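Local coordinates for uncharacterized protein DUF1285 (Shewanella baltica, PDB 2RA9), which is of unknown function but has a fold with repeated structural motifs and is possibly involved in signal transduction, at residues Glu23-Leu32 with Val70-Leu80; Ala51-Tyr61 with Pro121-Lys129. All coordinates share one frame; numbering follows the deposited sequence. Where two conformers were deposited one is given.

Interaction 1 (Glu23-Leu32 with Val70-Leu80); sequences EVPLFDINAL and VRVQVEDAPLL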
loop_
_atom_site.group_PDB
_atom_site.type_symbol
_atom_site.label_atom_id
_atom_site.label_comp_id
_atom_site.label_asym_id
_atom_site.label_seq_id
_atom_site.Cartn_x
_atom_site.Cartn_y
_atom_site.Cartn_z
ATOM N N GLU A 23 -20.969 7.176 8.833
ATOM C CA GLU A 23 -20.380 8.029 7.821
ATOM C C GLU A 23 -20.090 6.951 6.759
ATOM O O GLU A 23 -19.140 6.194 6.939
ATOM C CB GLU A 23 -19.095 8.702 8.343
ATOM C CG GLU A 23 -18.463 9.836 7.488
ATOM C CD GLU A 23 -17.115 9.478 6.838
ATOM O OE1 GLU A 23 -17.070 8.423 6.190
ATOM O OE2 GLU A 23 -16.114 10.258 6.934
ATOM N N VAL A 24 -20.923 6.810 5.710
ATOM C CA VAL A 24 -20.497 6.051 4.539
ATOM C C VAL A 24 -19.251 6.763 3.985
ATOM O O VAL A 24 -19.279 7.954 3.694
ATOM C CB VAL A 24 -21.580 6.023 3.412
ATOM C CG1 VAL A 24 -21.064 5.350 2.138
ATOM C CG2 VAL A 24 -22.815 5.350 3.881
ATOM N N PRO A 25 -18.119 6.052 3.878
ATOM C CA PRO A 25 -16.943 6.739 3.305
ATOM C C PRO A 25 -17.187 7.275 1.900
ATOM O O PRO A 25 -17.785 6.572 1.066
ATOM C CB PRO A 25 -15.887 5.641 3.290
ATOM C CG PRO A 25 -16.341 4.694 4.388
ATOM C CD PRO A 25 -17.808 4.680 4.279
ATOM N N LEU A 26 -16.714 8.493 1.642
ATOM C CA LEU A 26 -16.842 9.079 0.294
ATOM C C LEU A 26 -15.751 8.644 -0.662
ATOM O O LEU A 26 -15.906 8.740 -1.887
ATOM C CB LEU A 26 -16.859 10.623 0.367
ATOM C CG LEU A 26 -17.980 11.212 1.254
ATOM C CD1 LEU A 26 -18.007 12.744 1.187
ATOM C CD2 LEU A 26 -19.323 10.591 0.901
ATOM N N PHE A 27 -14.630 8.180 -0.085
ATOM C CA PHE A 27 -13.492 7.681 -0.849
ATOM C C PHE A 27 -13.499 6.169 -0.741
ATOM O O PHE A 27 -13.719 5.602 0.343
ATOM C CB PHE A 27 -12.171 8.203 -0.263
ATOM C CG PHE A 27 -11.964 9.692 -0.436
ATOM C CD1 PHE A 27 -12.485 10.597 0.471
ATOM C CD2 PHE A 27 -11.219 10.184 -1.488
ATOM C CE1 PHE A 27 -12.318 11.968 0.298
ATOM C CE2 PHE A 27 -11.017 11.553 -1.669
ATOM C CZ PHE A 27 -11.549 12.452 -0.780
ATOM N N ASP A 28 -13.230 5.519 -1.879
ATOM C CA ASP A 28 -13.206 4.068 -1.975
ATOM C C ASP A 28 -11.935 3.639 -2.707
ATOM O O ASP A 28 -11.590 4.259 -3.716
ATOM C CB ASP A 28 -14.435 3.552 -2.757
ATOM C CG ASP A 28 -15.753 3.736 -2.013
ATOM O OD1 ASP A 28 -15.957 3.044 -1.003
ATOM O OD2 ASP A 28 -16.577 4.579 -2.403
ATOM N N ILE A 29 -11.260 2.587 -2.216
ATOM C CA ILE A 29 -10.127 1.967 -2.879
ATOM C C ILE A 29 -10.502 0.525 -3.165
ATOM O O ILE A 29 -10.840 -0.231 -2.259
ATOM C CB ILE A 29 -8.842 2.023 -2.043
ATOM C CG1 ILE A 29 -8.571 3.447 -1.583
ATOM C CG2 ILE A 29 -7.651 1.503 -2.851
ATOM C CD1 ILE A 29 -7.354 3.609 -0.703
ATOM N N ASN A 30 -10.507 0.148 -4.435
ATOM C CA ASN A 30 -10.876 -1.237 -4.798
ATOM C C ASN A 30 -9.696 -2.177 -4.657
ATOM O O ASN A 30 -8.587 -1.767 -4.267
ATOM C CB ASN A 30 -11.533 -1.315 -6.186
ATOM C CG ASN A 30 -10.588 -1.089 -7.340
ATOM O OD1 ASN A 30 -9.358 -1.142 -7.215
ATOM N ND2 ASN A 30 -11.191 -0.860 -8.511
ATOM N N ALA A 31 -9.951 -3.464 -4.908
ATOM C CA ALA A 31 -8.974 -4.508 -4.628
ATOM C C ALA A 31 -7.714 -4.346 -5.471
ATOM O O ALA A 31 -6.625 -4.800 -5.066
ATOM C CB ALA A 31 -9.614 -5.882 -4.832
ATOM N N LEU A 32 -7.844 -3.693 -6.626
ATOM C CA LEU A 32 -6.702 -3.437 -7.496
ATOM C C LEU A 32 -5.967 -2.139 -7.148
ATOM O O LEU A 32 -4.934 -1.827 -7.727
ATOM C CB LEU A 32 -7.130 -3.481 -8.971
ATOM C CG LEU A 32 -6.847 -4.853 -9.605
ATOM C CD1 LEU A 32 -7.711 -5.118 -10.829
ATOM C CD2 LEU A 32 -5.359 -4.924 -9.944
ATOM N N VAL A 70 -11.626 12.285 7.515
ATOM C CA VAL A 70 -12.700 11.593 6.850
ATOM C C VAL A 70 -12.320 10.123 6.585
ATOM O O VAL A 70 -11.171 9.777 6.543
ATOM C CB VAL A 70 -13.126 12.278 5.538
ATOM C CG1 VAL A 70 -13.469 13.750 5.780
ATOM C CG2 VAL A 70 -12.058 12.134 4.474
ATOM N N ARG A 71 -13.350 9.292 6.431
ATOM C CA ARG A 71 -13.176 7.869 6.248
ATOM C C ARG A 71 -12.925 7.496 4.785
ATOM O O ARG A 71 -13.374 8.167 3.856
ATOM C CB ARG A 71 -14.393 7.112 6.741
ATOM C CG ARG A 71 -14.644 7.255 8.220
ATOM C CD ARG A 71 -15.832 6.407 8.622
ATOM N NE ARG A 71 -16.080 6.368 10.071
ATOM C CZ ARG A 71 -15.512 5.533 10.939
ATOM N NH1 ARG A 71 -14.621 4.617 10.568
ATOM N NH2 ARG A 71 -15.852 5.605 12.220
ATOM N N VAL A 72 -12.175 6.415 4.627
ATOM C CA VAL A 72 -11.928 5.779 3.324
ATOM C C VAL A 72 -12.297 4.316 3.457
ATOM O O VAL A 72 -11.905 3.650 4.420
ATOM C CB VAL A 72 -10.447 5.888 2.934
ATOM C CG1 VAL A 72 -10.156 5.239 1.551
ATOM C CG2 VAL A 72 -9.986 7.360 2.968
ATOM N N GLN A 73 -13.066 3.794 2.489
ATOM C CA GLN A 73 -13.372 2.343 2.445
ATOM C C GLN A 73 -12.319 1.658 1.573
ATOM O O GLN A 73 -12.001 2.150 0.491
ATOM C CB GLN A 73 -14.776 2.093 1.873
ATOM C CG GLN A 73 -15.243 0.652 2.032
ATOM C CD GLN A 73 -15.478 0.269 3.533
ATOM O OE1 GLN A 73 -15.460 1.129 4.442
ATOM N NE2 GLN A 73 -15.711 -1.019 3.780
ATOM N N VAL A 74 -11.783 0.544 2.050
ATOM C CA VAL A 74 -10.689 -0.157 1.390
ATOM C C VAL A 74 -11.117 -1.625 1.229
ATOM O O VAL A 74 -11.431 -2.301 2.202
ATOM C CB VAL A 74 -9.377 -0.022 2.229
ATOM C CG1 VAL A 74 -8.262 -0.845 1.612
ATOM C CG2 VAL A 74 -8.953 1.417 2.353
ATOM N N GLU A 75 -11.174 -2.107 -0.004
ATOM C CA GLU A 75 -11.637 -3.456 -0.276
ATOM C C GLU A 75 -10.670 -4.516 0.216
ATOM O O GLU A 75 -11.102 -5.531 0.769
ATOM C CB GLU A 75 -11.876 -3.653 -1.787
ATOM C CG GLU A 75 -12.381 -5.077 -2.143
ATOM C CD GLU A 75 -12.739 -5.290 -3.610
ATOM O OE1 GLU A 75 -12.704 -4.352 -4.457
ATOM O OE2 GLU A 75 -13.076 -6.457 -3.923
ATOM N N ASP A 76 -9.375 -4.288 -0.002
ATOM C CA ASP A 76 -8.331 -5.269 0.273
ATOM C C ASP A 76 -7.186 -4.529 0.972
ATOM O O ASP A 76 -7.287 -4.291 2.167
ATOM C CB ASP A 76 -7.916 -5.969 -1.027
ATOM C CG ASP A 76 -7.020 -7.149 -0.805
ATOM O OD1 ASP A 76 -6.568 -7.401 0.345
ATOM O OD2 ASP A 76 -6.772 -7.842 -1.819
ATOM N N ALA A 77 -6.157 -4.101 0.236
ATOM C CA ALA A 77 -5.095 -3.264 0.773
ATOM C C ALA A 77 -5.192 -1.858 0.156
ATOM O O ALA A 77 -5.683 -1.672 -0.974
ATOM C CB ALA A 77 -3.753 -3.833 0.432
ATOM N N PRO A 78 -4.744 -0.854 0.885
ATOM C CA PRO A 78 -4.893 0.516 0.369
ATOM C C PRO A 78 -3.995 0.824 -0.834
ATOM O O PRO A 78 -4.271 1.758 -1.592
ATOM C CB PRO A 78 -4.466 1.381 1.578
ATOM C CG PRO A 78 -3.638 0.494 2.420
ATOM C CD PRO A 78 -4.250 -0.853 2.270
ATOM N N LEU A 79 -2.916 0.045 -0.983
ATOM C CA LEU A 79 -1.910 0.296 -1.988
ATOM C C LEU A 79 -1.545 -1.023 -2.662
ATOM O O LEU A 79 -1.498 -2.058 -2.014
ATOM C CB LEU A 79 -0.680 0.905 -1.342
ATOM C CG LEU A 79 -0.863 2.342 -0.826
ATOM C CD1 LEU A 79 0.196 2.736 0.108
ATOM C CD2 LEU A 79 -0.998 3.337 -1.991
ATOM N N LEU A 80 -1.312 -0.972 -3.977
ATOM C CA LEU A 80 -0.853 -2.116 -4.746
ATOM C C LEU A 80 0.612 -1.853 -5.157
ATOM O O LEU A 80 0.911 -0.923 -5.928
ATOM C CB LEU A 80 -1.705 -2.264 -6.012
ATOM C CG LEU A 80 -1.413 -3.553 -6.809
ATOM C CD1 LEU A 80 -2.072 -4.736 -6.150
ATOM C CD2 LEU A 80 -1.840 -3.398 -8.262
HETATM O O HOH W 1 -15.271 9.931 3.513
HETATM O O HOH W 2 -8.275 -2.189 -1.587
HETATM O O HOH W 3 -5.411 -4.127 -2.638
#

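Interaction 2 (Ala51-Tyr61 with Pro121-Lys129); sequences ASILHCIDDEY and PLERGLWGK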
loop_
_atom_site.group_PDB
_atom_site.type_symbol
_atom_site.label_atom_id
_atom_site.label_comp_id
_atom_site.label_asym_id
_atom_site.label_seq_id
_atom_site.Cartn_x
_atom_site.Cartn_y
_atom_site.Cartn_z
ATOM N N ALA A 51 -3.233 9.913 -0.827
ATOM C CA ALA A 51 -2.517 8.827 -0.127
ATOM C C ALA A 51 -1.529 9.419 0.871
ATOM O O ALA A 51 -1.217 8.794 1.874
ATOM C CB ALA A 51 -1.790 7.907 -1.090
ATOM N N SER A 52 -1.034 10.620 0.599
ATOM C CA SER A 52 -0.054 11.282 1.473
ATOM C C SER A 52 -0.586 11.542 2.881
ATOM O O SER A 52 0.184 11.658 3.829
ATOM C CB SER A 52 0.446 12.582 0.831
ATOM O OG SER A 52 -0.544 13.634 0.869
ATOM N N ILE A 53 -1.904 11.600 2.997
ATOM C CA ILE A 53 -2.582 11.838 4.292
ATOM C C ILE A 53 -3.483 10.666 4.736
ATOM O O ILE A 53 -4.331 10.804 5.610
ATOM C CB ILE A 53 -3.419 13.146 4.239
ATOM C CG1 ILE A 53 -4.550 13.071 3.207
ATOM C CG2 ILE A 53 -2.511 14.347 4.016
ATOM C CD1 ILE A 53 -5.571 14.190 3.360
ATOM N N LEU A 54 -3.269 9.513 4.133
ATOM C CA LEU A 54 -3.985 8.284 4.439
ATOM C C LEU A 54 -3.321 7.503 5.550
ATOM O O LEU A 54 -2.099 7.267 5.525
ATOM C CB LEU A 54 -4.053 7.404 3.193
ATOM C CG LEU A 54 -4.826 6.103 3.248
ATOM C CD1 LEU A 54 -6.323 6.281 3.376
ATOM C CD2 LEU A 54 -4.511 5.222 2.005
ATOM N N HIS A 55 -4.137 7.106 6.525
ATOM C CA HIS A 55 -3.720 6.295 7.673
ATOM C C HIS A 55 -4.685 5.153 7.896
ATOM O O HIS A 55 -5.875 5.286 7.597
ATOM C CB HIS A 55 -3.752 7.124 8.961
ATOM C CG HIS A 55 -2.915 8.361 8.922
ATOM N ND1 HIS A 55 -1.764 8.511 9.671
ATOM C CD2 HIS A 55 -3.053 9.511 8.220
ATOM C CE1 HIS A 55 -1.252 9.717 9.455
ATOM N NE2 HIS A 55 -2.007 10.335 8.569
ATOM N N CYS A 56 -4.183 4.063 8.493
ATOM C CA CYS A 56 -4.997 2.981 9.010
ATOM C C CYS A 56 -4.806 2.959 10.532
ATOM O O CYS A 56 -3.680 2.794 11.025
ATOM C CB CYS A 56 -4.545 1.649 8.448
ATOM S SG CYS A 56 -5.572 0.250 8.868
ATOM N N ILE A 57 -5.899 3.218 11.244
ATOM C CA ILE A 57 -5.936 3.326 12.707
ATOM C C ILE A 57 -6.980 2.344 13.184
ATOM O O ILE A 57 -8.147 2.447 12.798
ATOM C CB ILE A 57 -6.300 4.742 13.116
ATOM C CG1 ILE A 57 -5.202 5.689 12.603
ATOM C CG2 ILE A 57 -6.359 4.919 14.661
ATOM C CD1 ILE A 57 -5.631 7.074 12.399
ATOM N N ASP A 58 -6.556 1.366 13.988
ATOM C CA ASP A 58 -7.463 0.319 14.469
ATOM C C ASP A 58 -8.272 -0.284 13.323
ATOM O O ASP A 58 -9.496 -0.472 13.402
ATOM C CB ASP A 58 -8.385 0.808 15.585
ATOM C CG ASP A 58 -7.640 1.395 16.760
ATOM O OD1 ASP A 58 -6.613 0.805 17.148
ATOM O OD2 ASP A 58 -8.122 2.436 17.311
ATOM N N ASP A 59 -7.564 -0.562 12.240
ATOM C CA ASP A 59 -8.100 -1.336 11.106
ATOM C C ASP A 59 -9.042 -0.551 10.206
ATOM O O ASP A 59 -9.612 -1.108 9.254
ATOM C CB ASP A 59 -8.800 -2.620 11.563
ATOM C CG ASP A 59 -8.012 -3.363 12.599
ATOM O OD1 ASP A 59 -6.900 -3.821 12.267
ATOM O OD2 ASP A 59 -8.538 -3.485 13.740
ATOM N N GLU A 60 -9.202 0.727 10.487
ATOM C CA GLU A 60 -10.083 1.607 9.725
ATOM C C GLU A 60 -9.226 2.660 9.056
ATOM O O GLU A 60 -8.209 3.044 9.605
ATOM C CB GLU A 60 -11.089 2.271 10.667
ATOM C CG GLU A 60 -12.016 1.240 11.323
ATOM C CD GLU A 60 -12.932 1.834 12.403
ATOM O OE1 GLU A 60 -12.971 3.074 12.596
ATOM O OE2 GLU A 60 -13.594 1.025 13.107
ATOM N N TYR A 61 -9.652 3.122 7.876
ATOM C CA TYR A 61 -8.842 4.051 7.080
ATOM C C TYR A 61 -9.427 5.458 7.043
ATOM O O TYR A 61 -10.629 5.643 7.019
ATOM C CB TYR A 61 -8.742 3.531 5.654
ATOM C CG TYR A 61 -8.036 2.221 5.579
ATOM C CD1 TYR A 61 -8.743 1.025 5.714
ATOM C CD2 TYR A 61 -6.658 2.155 5.326
ATOM C CE1 TYR A 61 -8.076 -0.198 5.622
ATOM C CE2 TYR A 61 -6.009 0.930 5.203
ATOM C CZ TYR A 61 -6.710 -0.223 5.383
ATOM O OH TYR A 61 -6.074 -1.435 5.253
ATOM N N PRO A 121 4.388 -4.344 4.966
ATOM C CA PRO A 121 3.961 -3.210 5.768
ATOM C C PRO A 121 4.712 -1.927 5.405
ATOM O O PRO A 121 5.916 -1.939 5.168
ATOM C CB PRO A 121 4.242 -3.673 7.196
ATOM C CG PRO A 121 5.441 -4.587 7.052
ATOM C CD PRO A 121 5.343 -5.200 5.694
ATOM N N LEU A 122 3.944 -0.849 5.298
ATOM C CA LEU A 122 4.441 0.464 4.950
ATOM C C LEU A 122 4.151 1.388 6.121
ATOM O O LEU A 122 3.810 0.936 7.212
ATOM C CB LEU A 122 3.746 0.958 3.665
ATOM C CG LEU A 122 3.641 -0.063 2.528
ATOM C CD1 LEU A 122 2.805 0.450 1.406
ATOM C CD2 LEU A 122 5.013 -0.536 2.039
ATOM N N GLU A 123 4.203 2.690 5.882
ATOM C CA GLU A 123 4.018 3.660 6.956
ATOM C C GLU A 123 2.556 3.903 7.236
ATOM O O GLU A 123 1.692 3.488 6.489
ATOM C CB GLU A 123 4.713 4.976 6.587
ATOM C CG GLU A 123 4.107 5.732 5.435
ATOM C CD GLU A 123 4.689 5.421 4.060
ATOM O OE1 GLU A 123 5.311 4.341 3.871
ATOM O OE2 GLU A 123 4.512 6.289 3.162
ATOM N N ARG A 124 2.292 4.602 8.337
ATOM C CA ARG A 124 0.938 5.054 8.683
ATOM C C ARG A 124 -0.094 3.918 8.840
ATOM O O ARG A 124 -1.285 4.122 8.646
ATOM C CB ARG A 124 0.446 6.108 7.666
ATOM C CG ARG A 124 1.302 7.404 7.590
ATOM C CD ARG A 124 0.729 8.474 6.652
ATOM N NE ARG A 124 0.512 8.065 5.249
ATOM C CZ ARG A 124 1.452 7.944 4.303
ATOM N NH1 ARG A 124 2.724 8.259 4.516
ATOM N NH2 ARG A 124 1.095 7.562 3.086
ATOM N N GLY A 125 0.354 2.714 9.188
ATOM C CA GLY A 125 -0.522 1.556 9.342
ATOM C C GLY A 125 -0.934 0.930 8.024
ATOM O O GLY A 125 -1.752 -0.001 7.983
ATOM N N LEU A 126 -0.385 1.442 6.929
ATOM C CA LEU A 126 -0.750 0.976 5.601
ATOM C C LEU A 126 0.028 -0.271 5.190
ATOM O O LEU A 126 1.227 -0.371 5.457
ATOM C CB LEU A 126 -0.520 2.051 4.565
ATOM C CG LEU A 126 -1.188 3.421 4.832
ATOM C CD1 LEU A 126 -0.805 4.466 3.751
ATOM C CD2 LEU A 126 -2.675 3.305 5.029
ATOM N N TRP A 127 -0.662 -1.180 4.510
ATOM C CA TRP A 127 -0.054 -2.380 3.917
ATOM C C TRP A 127 -0.186 -2.264 2.414
ATOM O O TRP A 127 -1.207 -1.757 1.902
ATOM C CB TRP A 127 -0.801 -3.638 4.404
ATOM C CG TRP A 127 -0.518 -3.971 5.827
ATOM C CD1 TRP A 127 -1.082 -3.386 6.933
ATOM C CD2 TRP A 127 0.417 -4.931 6.328
ATOM N NE1 TRP A 127 -0.583 -3.942 8.079
ATOM C CE2 TRP A 127 0.340 -4.893 7.735
ATOM C CE3 TRP A 127 1.312 -5.823 5.731
ATOM C CZ2 TRP A 127 1.119 -5.714 8.539
ATOM C CZ3 TRP A 127 2.054 -6.630 6.521
ATOM C CH2 TRP A 127 1.968 -6.572 7.907
ATOM N N GLY A 128 0.844 -2.707 1.699
ATOM C CA GLY A 128 0.820 -2.786 0.264
ATOM C C GLY A 128 0.690 -4.232 -0.182
ATOM O O GLY A 128 1.457 -5.080 0.268
ATOM N N LYS A 129 -0.269 -4.526 -1.059
ATOM C CA LYS A 129 -0.437 -5.846 -1.638
ATOM C C LYS A 129 0.540 -5.984 -2.807
ATOM O O LYS A 129 0.561 -5.139 -3.668
ATOM C CB LYS A 129 -1.864 -6.034 -2.171
ATOM C CG LYS A 129 -2.069 -7.394 -2.790
ATOM C CD LYS A 129 -3.520 -7.766 -3.006
ATOM C CE LYS A 129 -4.155 -6.974 -4.070
ATOM N NZ LYS A 129 -5.592 -7.348 -4.285
HETATM O O HOH W 4 -3.383 -1.176 5.702
#

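Interaction 1 (Glu23-Leu32 with Val70-Leu80)
D28 and I29 pair with Q73 and V74 as a short parallel strand pair, the axes of strands 27-29 and 70-74 4.7 Å apart and turned 27° from each other. This is the one parallel pairing in a mixed six-stranded sheet with strand order 3-2-1-6-5-4, an order that recurs in the second sheet of the chain. Q73 N donates to F27 O, I29 N to Q73 O at 2.8 Å, and E75 N to I29 O, so Q73 is held at both its backbone N and O.

I29 and V72 meet on one face of the sheet. CG1 of I29 lies 3.9 Å from CG1 of V72, while its terminal CD1 passes on to CG2 of V74 and to the ring of P78. F27 sets its CB against the V72 methyls; its ring goes on to stack with Y37 and meets F50 edge-to-face. On the other face, D28 OD1 rests 3.3 Å from Q73 CB.

Before the strand, the E23 carboxylate takes the backbone N-H of R71. A bend at chi2 (-111°) curls the chain round, and OE2 accepts from R71 N at 3.0 Å on its syn side. CB, CG and CD of R71 pass close to E23 OE1, the two side chains crossing at a slant, whereas the R71 guanidinium forms a salt bridge with E60. P25 CB lies against R71 O and Q73 N, and a water joins L26 N to R71 O, bridging the two chain segments just before strand 27-29.

Beyond the strand, two further waters span the gap, one accepting from D76 N and lying close to N30 O and A77 O, the other linking A31 O to A77 N. The extended side chain of E75 reaches back over A31: its OE1 accepts from A31 N at 2.9 Å, approached from above the carboxylate plane (59° out of it), while A31 CB touches E75 CD at 3.4 Å.

Interaction 2 (Ala51-Tyr61 with Pro121-Lys129)
C56 and R124 are joined through the backbone, C56 N donating to R124 O in a nearly straight bond of 2.9 Å. The R124 side chain folds back at chi3 (-57°) to bring its guanidinium to the carbonyls of A51, the last residue of helix 44-51, and of L54, where strand 54-57 begins: NE gives a bond to L54 O at 2.7 Å, lying in the guanidinium plane, and NH2 adds a weak one to A51 O. S52 O lies over one face of the group, and NH1 forms a salt bridge with E123. A water joins Y61 OH to G125 O and W127 N.

R124 and G125 are the central residues of a type I' turn, E123 to L126, at the tip of the hairpin of strands 118-121 and 127-130; this tip docks on edge strand 54-57 of the other sheet.

In a CH-pi contact, R124 CD stands over one face of the H55 ring, 3.8 Å from its centroid. With an alanine here, L54 O would probably lose its donor, E123 OE2 its salt-bridge partner and the H55 ring the CH group over its face.

Apolar contacts gather on L126, whose CD2 packs 4.0 Å from L54 CG and meets the Y61 ring at its edge.

From the N terminus the segments come in the order 23-32, 51-61, 70-80 and 121-129, so the two contacts cross rather than nest. Interaction 1 closes a loop of 37 residues, which holds strands 35-37 and 40-41, helix 44-51 and the 54-57/60-64 hairpin, and sets the first strand of the first sheet beside strand 69-74. Interaction 2 spans 59 residues and brings the tip of a hairpin in the second sheet back to the edge of the first. The two meet at K129, whose NZ forms a salt bridge with D76 OD2 and probably a hydrogen bond with A31 O, D76 OD1 being hydrogen-bonded to Y119, and again where V74 packs against Y61.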